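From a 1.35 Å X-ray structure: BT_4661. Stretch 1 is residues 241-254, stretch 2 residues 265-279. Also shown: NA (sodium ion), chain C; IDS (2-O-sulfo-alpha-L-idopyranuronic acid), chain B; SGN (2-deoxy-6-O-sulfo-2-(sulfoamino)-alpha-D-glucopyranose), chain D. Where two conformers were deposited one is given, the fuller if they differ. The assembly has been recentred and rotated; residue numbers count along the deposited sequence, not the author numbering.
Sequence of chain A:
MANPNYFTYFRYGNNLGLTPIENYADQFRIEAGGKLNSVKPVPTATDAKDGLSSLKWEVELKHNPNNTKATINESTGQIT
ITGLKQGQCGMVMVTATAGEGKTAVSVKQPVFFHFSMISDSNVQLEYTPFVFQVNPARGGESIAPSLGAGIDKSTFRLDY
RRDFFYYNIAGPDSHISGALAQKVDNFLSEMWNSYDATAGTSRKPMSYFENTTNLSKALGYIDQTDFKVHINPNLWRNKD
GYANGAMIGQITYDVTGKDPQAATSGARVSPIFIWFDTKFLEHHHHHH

Stretch 1, residues 241-254: GYANGAMIGQITYD
Stretch 2 265-279: SGARVSPIFIWFDTK

Two antiparallel ladders, one at each end of the contact, are separated by a gap in which waters replace direct backbone hydrogen bonds. Strand 245-254 meets strand 273-276 at 157° between N-to-C directions, with axes 4.6 Å apart at closest approach. In the first ladder, Gly245 N to Phe276 O is 3.1 Å and Phe276 N to Gly245 O 2.8 Å; Met247 N to Ile274 O is 2.8 Å and Ile274 N to Met247 O 2.9 Å, all hydrogen bonds. Ala246 opposes Trp275 as a non-hydrogen-bonded pair, CA to CA 4.3 Å.

Beyond it, Pro271 (phi/psi -91/-4) interrupts the extended path of stretch 2. One water donates to Met247 O (3.1 Å) and Ile272 O (2.8 Å); another donates to Gly249 O (2.8 Å) and accepts from Ile272 N (3.0 Å). Pairing resumes with Ile251 N to Val269 O at 2.7 Å and Val269 N to Ile251 O at 3.0 Å, then Tyr253 N to Ala267 O at 3.2 Å.

Side chains alternate between faces. Ala246, Ile248 and Phe273 share one: Ile248 (chi1 t, chi2 t) sets CB 3.7 Å from the Phe273 ring centroid, 16° off its normal, while Phe273 chi1 lies between wells at -113°. On the other, Met247 (t, m, m) brings CB 3.9 Å from Phe276 CE2, at the edge of a ring with chi1 m. Near the second ladder, Tyr253 (chi1 p) receives Ala267 CB over its face, 3.9 Å from the centroid.

Polar ends turn to ligands. Gln250 NE2 and Arg268 NH1 (chi1-chi3 m, t, t) each donate to IDS O2S at 2.9 Å, converging on one sulfate oxygen; Arg268 NH1 also reaches SGN O4S at 2.9 Å. Ser270 OG (chi1 m) binds the sodium ion NA at 2.9 Å.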

ATOM      1  N   GLY A 241     -11.457 -11.398  12.614  1.00 15.06           N
ATOM      2  CA  GLY A 241     -10.151 -10.860  12.956  1.00 14.77           C
ATOM      3  C   GLY A 241      -9.891  -9.451  12.495  1.00 12.40           C
ATOM      4  O   GLY A 241     -10.640  -8.869  11.710  1.00 13.43           O
ATOM      5  N   TYR A 242      -8.818  -8.875  13.024  1.00 11.96           N
ATOM      6  CA  TYR A 242      -8.304  -7.595  12.530  1.00 11.88           C
ATOM      7  C   TYR A 242      -7.863  -7.705  11.063  1.00 11.04           C
ATOM      8  O   TYR A 242      -7.373  -8.769  10.635  1.00 12.91           O
ATOM      9  CB  TYR A 242      -7.122  -7.107  13.394  1.00 11.52           C
ATOM     10  CG  TYR A 242      -7.592  -6.499  14.661  1.00 11.76           C
ATOM     11  CD1 TYR A 242      -7.985  -5.163  14.695  1.00 13.60           C
ATOM     12  CD2 TYR A 242      -7.610  -7.228  15.861  1.00 12.11           C
ATOM     13  CE1 TYR A 242      -8.413  -4.574  15.877  1.00 14.36           C
ATOM     14  CE2 TYR A 242      -8.039  -6.647  17.044  1.00 13.18           C
ATOM     15  CZ  TYR A 242      -8.423  -5.319  17.054  1.00 13.48           C
ATOM     16  OH  TYR A 242      -8.832  -4.760  18.236  1.00 14.38           O
ATOM     17  N   ALA A 243      -7.974  -6.602  10.343  1.00 11.11           N
ATOM     18  CA  ALA A 243      -7.368  -6.522   9.017  1.00 10.29           C
ATOM     19  C   ALA A 243      -5.884  -6.866   9.112  1.00 10.83           C
ATOM     20  O   ALA A 243      -5.179  -6.372  10.029  1.00 11.96           O
ATOM     21  CB  ALA A 243      -7.524  -5.152   8.377  1.00 11.98           C
ATOM     22  N   ASN A 244      -5.399  -7.686   8.183  1.00 11.01           N
ATOM     23  CA  ASN A 244      -3.998  -8.000   8.038  1.00 11.03           C
ATOM     24  C   ASN A 244      -3.797  -8.101   6.541  1.00 10.08           C
ATOM     25  O   ASN A 244      -4.075  -9.140   5.917  1.00 11.58           O
ATOM     26  CB  ASN A 244      -3.600  -9.279   8.781  1.00 11.64           C
ATOM     27  CG  ASN A 244      -2.130  -9.505   8.752  1.00 12.01           C
ATOM     28  OD1 ASN A 244      -1.547  -9.709   7.692  1.00 13.16           O
ATOM     29  ND2 ASN A 244      -1.514  -9.429   9.924  1.00 15.82           N
ATOM     30  N   GLY A 245      -3.458  -6.992   5.924  1.00 10.20           N
ATOM     31  CA  GLY A 245      -3.561  -6.855   4.480  1.00 10.87           C
ATOM     32  C   GLY A 245      -3.335  -5.441   4.027  1.00  9.83           C
ATOM     33  O   GLY A 245      -2.986  -4.571   4.847  1.00 10.71           O
ATOM     34  N   ALA A 246      -3.490  -5.173   2.741  1.00 10.57           N
ATOM     35  CA  ALA A 246      -3.089  -3.904   2.157  1.00 10.45           C
ATOM     36  C   ALA A 246      -4.206  -3.297   1.322  1.00 10.18           C
ATOM     37  O   ALA A 246      -4.816  -4.006   0.490  1.00 12.25           O
ATOM     38  CB  ALA A 246      -1.841  -4.072   1.304  1.00 12.44           C
ATOM     39  N   MET A 247      -4.472  -2.016   1.472  1.00 10.52           N
ATOM     40  CA  MET A 247      -5.512  -1.268   0.744  1.00  9.98           C
ATOM     41  C   MET A 247      -4.926  -0.174  -0.087  1.00 11.33           C
ATOM     42  O   MET A 247      -4.064   0.626   0.385  1.00 11.19           O
ATOM     43  CB  MET A 247      -6.567  -0.733   1.722  1.00 11.58           C
ATOM     44  CG  MET A 247      -7.767  -0.024   1.049  1.00 11.89           C
ATOM     45  SD  MET A 247      -7.491   1.693   0.546  1.00 13.82           S
ATOM     46  CE  MET A 247      -7.588   2.508   2.135  1.00 17.52           C
ATOM     47  N   ILE A 248      -5.380  -0.105  -1.343  1.00 11.20           N
ATOM     48  CA  ILE A 248      -5.062   1.008  -2.225  1.00 10.96           C
ATOM     49  C   ILE A 248      -6.348   1.650  -2.740  1.00 10.25           C
ATOM     50  O   ILE A 248      -7.321   0.893  -3.005  1.00 12.96           O
ATOM     51  CB  ILE A 248      -4.083   0.600  -3.329  1.00 11.40           C
ATOM     52  CG1 ILE A 248      -3.702   1.793  -4.202  1.00 14.14           C
ATOM     53  CG2 ILE A 248      -4.677  -0.533  -4.209  1.00 13.20           C
ATOM     54  CD1 ILE A 248      -2.555   1.503  -5.165  1.00 17.47           C
ATOM     55  N   GLY A 249      -6.388   2.964  -2.866  1.00 10.95           N
ATOM     56  CA  GLY A 249      -7.538   3.685  -3.492  1.00 12.17           C
ATOM     57  C   GLY A 249      -7.030   4.822  -4.295  1.00 11.82           C
ATOM     58  O   GLY A 249      -5.959   5.366  -4.043  1.00 12.77           O
ATOM     59  N   GLN A 250      -7.779   5.247  -5.324  1.00 11.93           N
ATOM     60  CA  GLN A 250      -7.464   6.448  -6.052  1.00 12.05           C
ATOM     61  C   GLN A 250      -7.790   7.665  -5.222  1.00 11.32           C
ATOM     62  O   GLN A 250      -8.854   7.738  -4.574  1.00 12.24           O
ATOM     63  CB  GLN A 250      -8.250   6.493  -7.393  1.00 13.84           C
ATOM     64  CG  GLN A 250      -7.738   7.627  -8.249  1.00 14.50           C
ATOM     65  CD  GLN A 250      -8.658   7.876  -9.439  1.00 14.53           C
ATOM     66  OE1 GLN A 250      -9.602   8.655  -9.311  1.00 15.12           O
ATOM     67  NE2 GLN A 250      -8.423   7.160 -10.567  1.00 16.60           N
ATOM     68  N   ILE A 251      -6.866   8.629  -5.303  1.00 12.10           N
ATOM     69  CA  ILE A 251      -6.972   9.908  -4.586  1.00 12.86           C
ATOM     70  C   ILE A 251      -6.988  11.038  -5.636  1.00 12.61           C
ATOM     71  O   ILE A 251      -6.272  10.962  -6.647  1.00 13.39           O
ATOM     72  CB  ILE A 251      -5.785  10.076  -3.591  1.00 12.98           C
ATOM     73  CG1 ILE A 251      -5.852   8.993  -2.518  1.00 12.69           C
ATOM     74  CG2 ILE A 251      -5.793  11.453  -2.941  1.00 17.06           C
ATOM     75  CD1 ILE A 251      -4.552   8.874  -1.693  1.00 14.68           C
ATOM     76  N   THR A 252      -7.871  12.013  -5.449  1.00 13.05           N
ATOM     77  CA  THR A 252      -7.945  13.139  -6.367  1.00 13.09           C
ATOM     78  C   THR A 252      -7.507  14.410  -5.668  1.00 12.82           C
ATOM     79  O   THR A 252      -7.563  14.507  -4.420  1.00 13.94           O
ATOM     80  CB  THR A 252      -9.352  13.311  -6.968  1.00 14.86           C
ATOM     81  OG1 THR A 252     -10.305  13.529  -5.930  1.00 15.01           O
ATOM     82  CG2 THR A 252      -9.723  12.043  -7.748  1.00 16.10           C
ATOM     83  N   TYR A 253      -7.083  15.402  -6.431  1.00 13.95           N
ATOM     84  CA  TYR A 253      -6.650  16.668  -5.814  1.00 14.41           C
ATOM     85  C   TYR A 253      -7.198  17.834  -6.603  1.00 14.81           C
ATOM     86  O   TYR A 253      -7.633  17.690  -7.752  1.00 16.26           O
ATOM     87  CB  TYR A 253      -5.124  16.767  -5.687  1.00 14.36           C
ATOM     88  CG  TYR A 253      -4.374  16.712  -7.001  1.00 13.79           C
ATOM     89  CD1 TYR A 253      -4.214  17.868  -7.782  1.00 15.69           C
ATOM     90  CD2 TYR A 253      -3.737  15.540  -7.410  1.00 14.97           C
ATOM     91  CE1 TYR A 253      -3.507  17.835  -8.973  1.00 15.43           C
ATOM     92  CE2 TYR A 253      -3.036  15.491  -8.611  1.00 14.92           C
ATOM     93  CZ  TYR A 253      -2.890  16.648  -9.359  1.00 14.82           C
ATOM     94  OH  TYR A 253      -2.174  16.600 -10.524  1.00 17.29           O
ATOM     95  N   ASP A 254      -7.194  18.986  -5.934  1.00 15.45           N
ATOM     96  CA  ASP A 254      -7.594  20.260  -6.473  1.00 16.16           C
ATOM     97  C   ASP A 254      -6.570  21.292  -6.011  1.00 14.66           C
ATOM     98  O   ASP A 254      -6.167  21.261  -4.845  1.00 17.17           O
ATOM     99  CB  ASP A 254      -9.016  20.575  -5.972  1.00 17.55           C
ATOM    100  CG  ASP A 254      -9.609  21.855  -6.551  1.00 18.91           C
ATOM    101  OD1 ASP A 254      -9.288  22.956  -6.074  1.00 20.19           O
ATOM    102  OD2 ASP A 254     -10.433  21.777  -7.466  1.00 21.61           O
ATOM    103  N   SER A 265      -9.135  13.649 -15.254  1.00 18.59           N
ATOM    104  CA  SER A 265      -8.318  12.427 -15.238  1.00 18.52           C
ATOM    105  C   SER A 265      -6.835  12.666 -14.885  1.00 18.58           C
ATOM    106  O   SER A 265      -6.185  11.806 -14.252  1.00 22.73           O
ATOM    107  CB  SER A 265      -8.488  11.656 -16.579  1.00 24.81           C
ATOM    108  OG  SER A 265      -7.859  12.324 -17.647  1.00 31.68           O
ATOM    109  N   GLY A 266      -6.313  13.837 -15.254  1.00 18.02           N
ATOM    110  CA  GLY A 266      -4.894  14.131 -14.986  1.00 18.74           C
ATOM    111  C   GLY A 266      -4.615  14.552 -13.543  1.00 17.61           C
ATOM    112  O   GLY A 266      -3.457  14.763 -13.185  1.00 19.28           O
ATOM    113  N   ALA A 267      -5.659  14.713 -12.723  1.00 16.44           N
ATOM    114  CA  ALA A 267      -5.500  15.082 -11.305  1.00 16.27           C
ATOM    115  C   ALA A 267      -5.938  13.926 -10.388  1.00 15.03           C
ATOM    116  O   ALA A 267      -6.523  14.144  -9.335  1.00 16.75           O
ATOM    117  CB  ALA A 267      -6.288  16.365 -11.025  1.00 18.40           C
ATOM    118  N   ARG A 268      -5.629  12.695 -10.827  1.00 15.07           N
ATOM    119  CA  ARG A 268      -5.988  11.463 -10.145  1.00 14.93           C
ATOM    120  C   ARG A 268      -4.785  10.575 -10.075  1.00 14.72           C
ATOM    121  O   ARG A 268      -4.140  10.296 -11.098  1.00 17.93           O
ATOM    122  CB  ARG A 268      -7.066  10.735 -10.927  1.00 15.38           C
ATOM    123  CG  ARG A 268      -8.290  11.585 -11.271  1.00 15.84           C
ATOM    124  CD  ARG A 268      -9.360  10.757 -11.953  1.00 16.98           C
ATOM    125  NE  ARG A 268     -10.425  11.621 -12.452  1.00 17.62           N
ATOM    126  CZ  ARG A 268     -11.312  11.244 -13.367  1.00 17.57           C
ATOM    127  NH1 ARG A 268     -11.211  10.022 -13.892  1.00 19.27           N
ATOM    128  NH2 ARG A 268     -12.239  12.103 -13.783  1.00 18.82           N
ATOM    129  N   VAL A 269      -4.522  10.067  -8.878  1.00 13.74           N
ATOM    130  CA  VAL A 269      -3.323   9.232  -8.624  1.00 14.01           C
ATOM    131  C   VAL A 269      -3.641   8.189  -7.579  1.00 12.67           C
ATOM    132  O   VAL A 269      -4.603   8.363  -6.796  1.00 13.42           O
ATOM    133  CB  VAL A 269      -2.110  10.105  -8.182  1.00 15.41           C
ATOM    134  CG1 VAL A 269      -1.475  10.824  -9.372  1.00 18.15           C
ATOM    135  CG2 VAL A 269      -2.500  11.069  -7.045  1.00 16.36           C
ATOM    136  N   SER A 270      -2.815   7.146  -7.489  1.00 12.91           N
ATOM    137  CA  SER A 270      -2.913   6.209  -6.376  0.50 13.07           C
ATOM    138  C   SER A 270      -1.526   6.074  -5.761  1.00 12.47           C
ATOM    139  O   SER A 270      -0.771   5.135  -6.024  1.00 13.63           O
ATOM    140  CB  SER A 270      -3.481   4.855  -6.814  0.50 12.53           C
ATOM    141  OG  SER A 270      -4.790   5.000  -7.407  0.50 10.93           O
ATOM    142  N   PRO A 271      -1.174   7.062  -4.911  1.00 11.94           N
ATOM    143  CA  PRO A 271       0.221   7.239  -4.469  1.00 12.74           C
ATOM    144  C   PRO A 271       0.599   6.496  -3.188  1.00 11.16           C
ATOM    145  O   PRO A 271       1.775   6.575  -2.766  1.00 13.29           O
ATOM    146  CB  PRO A 271       0.257   8.769  -4.239  1.00 14.28           C
ATOM    147  CG  PRO A 271      -1.114   9.068  -3.651  1.00 14.43           C
ATOM    148  CD  PRO A 271      -2.044   8.207  -4.545  1.00 12.62           C
ATOM    149  N   ILE A 272      -0.351   5.845  -2.544  1.00 11.26           N
ATOM    150  CA  ILE A 272      -0.066   5.281  -1.207  1.00 10.75           C
ATOM    151  C   ILE A 272      -0.793   3.953  -0.997  1.00 10.48           C
ATOM    152  O   ILE A 272      -1.976   3.820  -1.314  1.00 11.64           O
ATOM    153  CB  ILE A 272      -0.396   6.311  -0.091  1.00 11.68           C
ATOM    154  CG1 ILE A 272       0.075   5.827   1.300  1.00 12.38           C
ATOM    155  CG2 ILE A 272      -1.876   6.656  -0.033  1.00 12.82           C
ATOM    156  CD1 ILE A 272       0.005   6.903   2.389  1.00 12.89           C
ATOM    157  N   PHE A 273      -0.073   3.010  -0.424  1.00 10.87           N
ATOM    158  CA  PHE A 273      -0.654   1.770   0.037  1.00 10.87           C
ATOM    159  C   PHE A 273      -0.760   1.762   1.548  1.00 10.79           C
ATOM    160  O   PHE A 273       0.194   2.233   2.219  1.00 12.58           O
ATOM    161  CB  PHE A 273       0.209   0.565  -0.402  1.00 12.04           C
ATOM    162  CG  PHE A 273      -0.438  -0.346  -1.414  1.00 11.82           C
ATOM    163  CD1 PHE A 273      -1.465  -1.203  -1.030  1.00 11.72           C
ATOM    164  CD2 PHE A 273       0.072  -0.386  -2.691  1.00 12.93           C
ATOM    165  CE1 PHE A 273      -2.061  -2.053  -1.957  1.00 12.30           C
ATOM    166  CE2 PHE A 273      -0.488  -1.251  -3.639  1.00 14.49           C
ATOM    167  CZ  PHE A 273      -1.540  -2.091  -3.251  1.00 13.61           C
ATOM    168  N   ILE A 274      -1.863   1.331   2.119  1.00 10.96           N
ATOM    169  CA  ILE A 274      -1.994   1.204   3.561  1.00  9.77           C
ATOM    170  C   ILE A 274      -1.869  -0.281   3.914  1.00 10.19           C
ATOM    171  O   ILE A 274      -2.594  -1.127   3.379  1.00 12.27           O
ATOM    172  CB  ILE A 274      -3.388   1.680   4.057  1.00 10.67           C
ATOM    173  CG1 ILE A 274      -3.763   3.062   3.521  1.00 13.72           C
ATOM    174  CG2 ILE A 274      -3.455   1.589   5.586  1.00 11.52           C
ATOM    175  CD1 ILE A 274      -2.741   4.135   3.655  1.00 16.85           C
ATOM    176  N   TRP A 275      -0.922  -0.638   4.779  1.00  9.71           N
ATOM    177  CA  TRP A 275      -0.703  -2.007   5.176  1.00  9.78           C
ATOM    178  C   TRP A 275      -1.084  -2.171   6.613  1.00  9.32           C
ATOM    179  O   TRP A 275      -0.383  -1.595   7.510  1.00 10.88           O
ATOM    180  CB  TRP A 275       0.733  -2.436   4.891  1.00 10.23           C
ATOM    181  CG  TRP A 275       1.104  -3.836   5.287  1.00 10.57           C
ATOM    182  CD1 TRP A 275       0.308  -4.837   5.818  1.00 11.12           C
ATOM    183  CD2 TRP A 275       2.440  -4.399   5.201  1.00 10.70           C
ATOM    184  NE1 TRP A 275       1.065  -5.987   6.050  1.00 11.71           N
ATOM    185  CE2 TRP A 275       2.352  -5.767   5.702  1.00 10.58           C
ATOM    186  CE3 TRP A 275       3.677  -3.905   4.787  1.00 11.07           C
ATOM    187  CZ2 TRP A 275       3.474  -6.588   5.785  1.00 11.86           C
ATOM    188  CZ3 TRP A 275       4.791  -4.727   4.857  1.00 12.73           C
ATOM    189  CH2 TRP A 275       4.690  -6.054   5.342  1.00 12.45           C
ATOM    190  N   PHE A 276      -2.164  -2.853   6.929  1.00  9.75           N
ATOM    191  CA  PHE A 276      -2.664  -3.100   8.276  1.00  9.82           C
ATOM    192  C   PHE A 276      -2.045  -4.356   8.834  1.00 10.24           C
ATOM    193  O   PHE A 276      -2.077  -5.421   8.234  1.00 10.64           O
ATOM    194  CB  PHE A 276      -4.192  -3.344   8.250  1.00 11.38           C
ATOM    195  CG  PHE A 276      -4.974  -2.262   7.562  1.00 10.53           C
ATOM    196  CD1 PHE A 276      -5.484  -1.149   8.250  1.00 11.76           C
ATOM    197  CD2 PHE A 276      -5.278  -2.377   6.196  1.00 12.01           C
ATOM    198  CE1 PHE A 276      -6.219  -0.173   7.614  1.00 11.48           C
ATOM    199  CE2 PHE A 276      -6.008  -1.393   5.557  1.00 12.58           C
ATOM    200  CZ  PHE A 276      -6.484  -0.289   6.250  1.00 11.99           C
ATOM    201  N   ASP A 277      -1.468  -4.246  10.046  1.00 10.76           N
ATOM    202  CA  ASP A 277      -0.987  -5.430  10.793  1.00 11.22           C
ATOM    203  C   ASP A 277      -0.885  -5.040  12.272  1.00 10.22           C
ATOM    204  O   ASP A 277      -0.258  -4.020  12.612  1.00 11.72           O
ATOM    205  CB  ASP A 277       0.394  -5.870  10.258  1.00 11.62           C
ATOM    206  CG  ASP A 277       0.849  -7.218  10.761  1.00 11.28           C
ATOM    207  OD1 ASP A 277       0.655  -7.524  11.947  1.00 13.70           O
ATOM    208  OD2 ASP A 277       1.486  -7.936   9.964  1.00 15.16           O
ATOM    209  N   THR A 278      -1.545  -5.815  13.118  1.00 11.17           N
ATOM    210  CA  THR A 278      -1.481  -5.575  14.561  1.00 12.09           C
ATOM    211  C   THR A 278      -0.060  -5.657  15.152  1.00 11.53           C
ATOM    212  O   THR A 278       0.144  -5.188  16.280  1.00 14.21           O
ATOM    213  CB  THR A 278      -2.393  -6.532  15.361  1.00 13.48           C
ATOM    214  OG1 THR A 278      -2.113  -7.869  15.011  1.00 15.37           O
ATOM    215  CG2 THR A 278      -3.853  -6.226  15.143  1.00 14.46           C
ATOM    216  N   LYS A 279       0.891  -6.226  14.416  1.00 12.65           N
ATOM    217  CA  LYS A 279       2.262  -6.317  14.903  1.00 13.67           C
ATOM    218  C   LYS A 279       3.021  -5.006  14.715  1.00 14.18           C
ATOM    219  O   LYS A 279       4.096  -4.846  15.277  1.00 17.43           O
ATOM    220  CB  LYS A 279       3.015  -7.460  14.177  1.00 18.66           C
ATOM    221  CG  LYS A 279       2.564  -8.874  14.469  1.00 27.53           C
ATOM    222  CD  LYS A 279       2.476  -9.128  15.948  1.00 21.42           C
TER
HETATM  223 NA    NA C1715      -6.582   2.765  -7.156  1.00 29.67          NA
HETATM  224  C1  IDS B   4     -12.236   5.205 -15.365  1.00 17.87           C
HETATM  225  C2  IDS B   4     -11.114   5.438 -14.387  1.00 18.09           C
HETATM  226  C3  IDS B   4     -10.589   4.156 -13.690  1.00 17.47           C
HETATM  227  C4  IDS B   4     -10.392   3.019 -14.682  1.00 19.79           C
HETATM  228  C5  IDS B   4     -11.700   2.863 -15.469  1.00 19.18           C
HETATM  229  C6  IDS B   4     -11.682   1.662 -16.363  1.00 20.61           C
HETATM  230  O2  IDS B   4     -10.087   6.174 -15.068  1.00 19.29           O
HETATM  231  O3  IDS B   4     -11.539   3.759 -12.691  1.00 20.23           O
HETATM  232  O4  IDS B   4      -9.298   3.378 -15.535  1.00 20.99           O
HETATM  233  O5  IDS B   4     -11.961   4.077 -16.182  1.00 18.57           O
HETATM  234  O6A IDS B   4     -11.495   0.554 -15.813  1.00 24.10           O
HETATM  235  O6B IDS B   4     -11.846   1.798 -17.589  1.00 21.45           O
HETATM  236  S   IDS B   4      -9.058   7.021 -14.310  1.00 19.68           S
HETATM  237  O1S IDS B   4      -8.629   8.013 -15.305  1.00 24.21           O
HETATM  238  O2S IDS B   4      -9.754   7.602 -13.158  1.00 17.88           O
HETATM  239  O3S IDS B   4      -7.963   6.093 -13.897  1.00 21.35           O
HETATM  240  C1  SGN D   3     -17.452   5.707 -15.067  1.00 16.44           C
HETATM  241  C2  SGN D   3     -16.947   4.396 -15.703  1.00 17.05           C
HETATM  242  C3  SGN D   3     -15.538   4.024 -15.208  1.00 16.82           C
HETATM  243  C4  SGN D   3     -14.622   5.242 -15.415  1.00 17.06           C
HETATM  244  C5  SGN D   3     -15.209   6.482 -14.681  1.00 17.86           C
HETATM  245  C6  SGN D   3     -14.418   7.786 -14.803  1.00 19.20           C
HETATM  246  N2  SGN D   3     -17.931   3.333 -15.505  1.00 16.68           N
HETATM  247  O3  SGN D   3     -15.025   2.891 -15.918  1.00 17.40           O
HETATM  248  O4  SGN D   3     -13.438   5.011 -14.622  1.00 17.50           O
HETATM  249  O5  SGN D   3     -16.496   6.742 -15.271  1.00 17.18           O
HETATM  250  O6  SGN D   3     -14.369   8.102 -16.188  1.00 19.31           O
HETATM  251  S1  SGN D   3     -19.084   3.099 -16.602  1.00 17.52           S
HETATM  252  O1S SGN D   3     -19.718   4.376 -16.863  1.00 19.64           O
HETATM  253  O2S SGN D   3     -18.420   2.519 -17.728  1.00 18.39           O
HETATM  254  O3S SGN D   3     -20.103   2.112 -15.878  1.00 19.99           O
HETATM  255  S2  SGN D   3     -13.510   9.305 -16.633  1.00 22.76           S
HETATM  256  O4S SGN D   3     -12.127   8.894 -16.370  1.00 24.82           O
HETATM  257  O5S SGN D   3     -13.922  10.510 -15.674  1.00 24.90           O
HETATM  258  O6S SGN D   3     -13.721   9.500 -18.007  1.00 27.06           O
HETATM  259  O   HOH W   1      -3.377  -7.663  11.810  1.00 13.37           O
HETATM  260  O   HOH W   2       0.923  -8.521   7.361  1.00 13.36           O
HETATM  261  O   HOH W   3       1.296 -10.623  10.484  1.00 25.24           O
HETATM  262  O   HOH W   4      -4.482   3.664  -0.140  1.00 12.33           O
HETATM  263  O   HOH W   5      -3.247   5.483  -3.198  1.00 14.16           O
HETATM  264  O   HOH W   6      -4.944   1.333  -8.520  1.00 34.40           O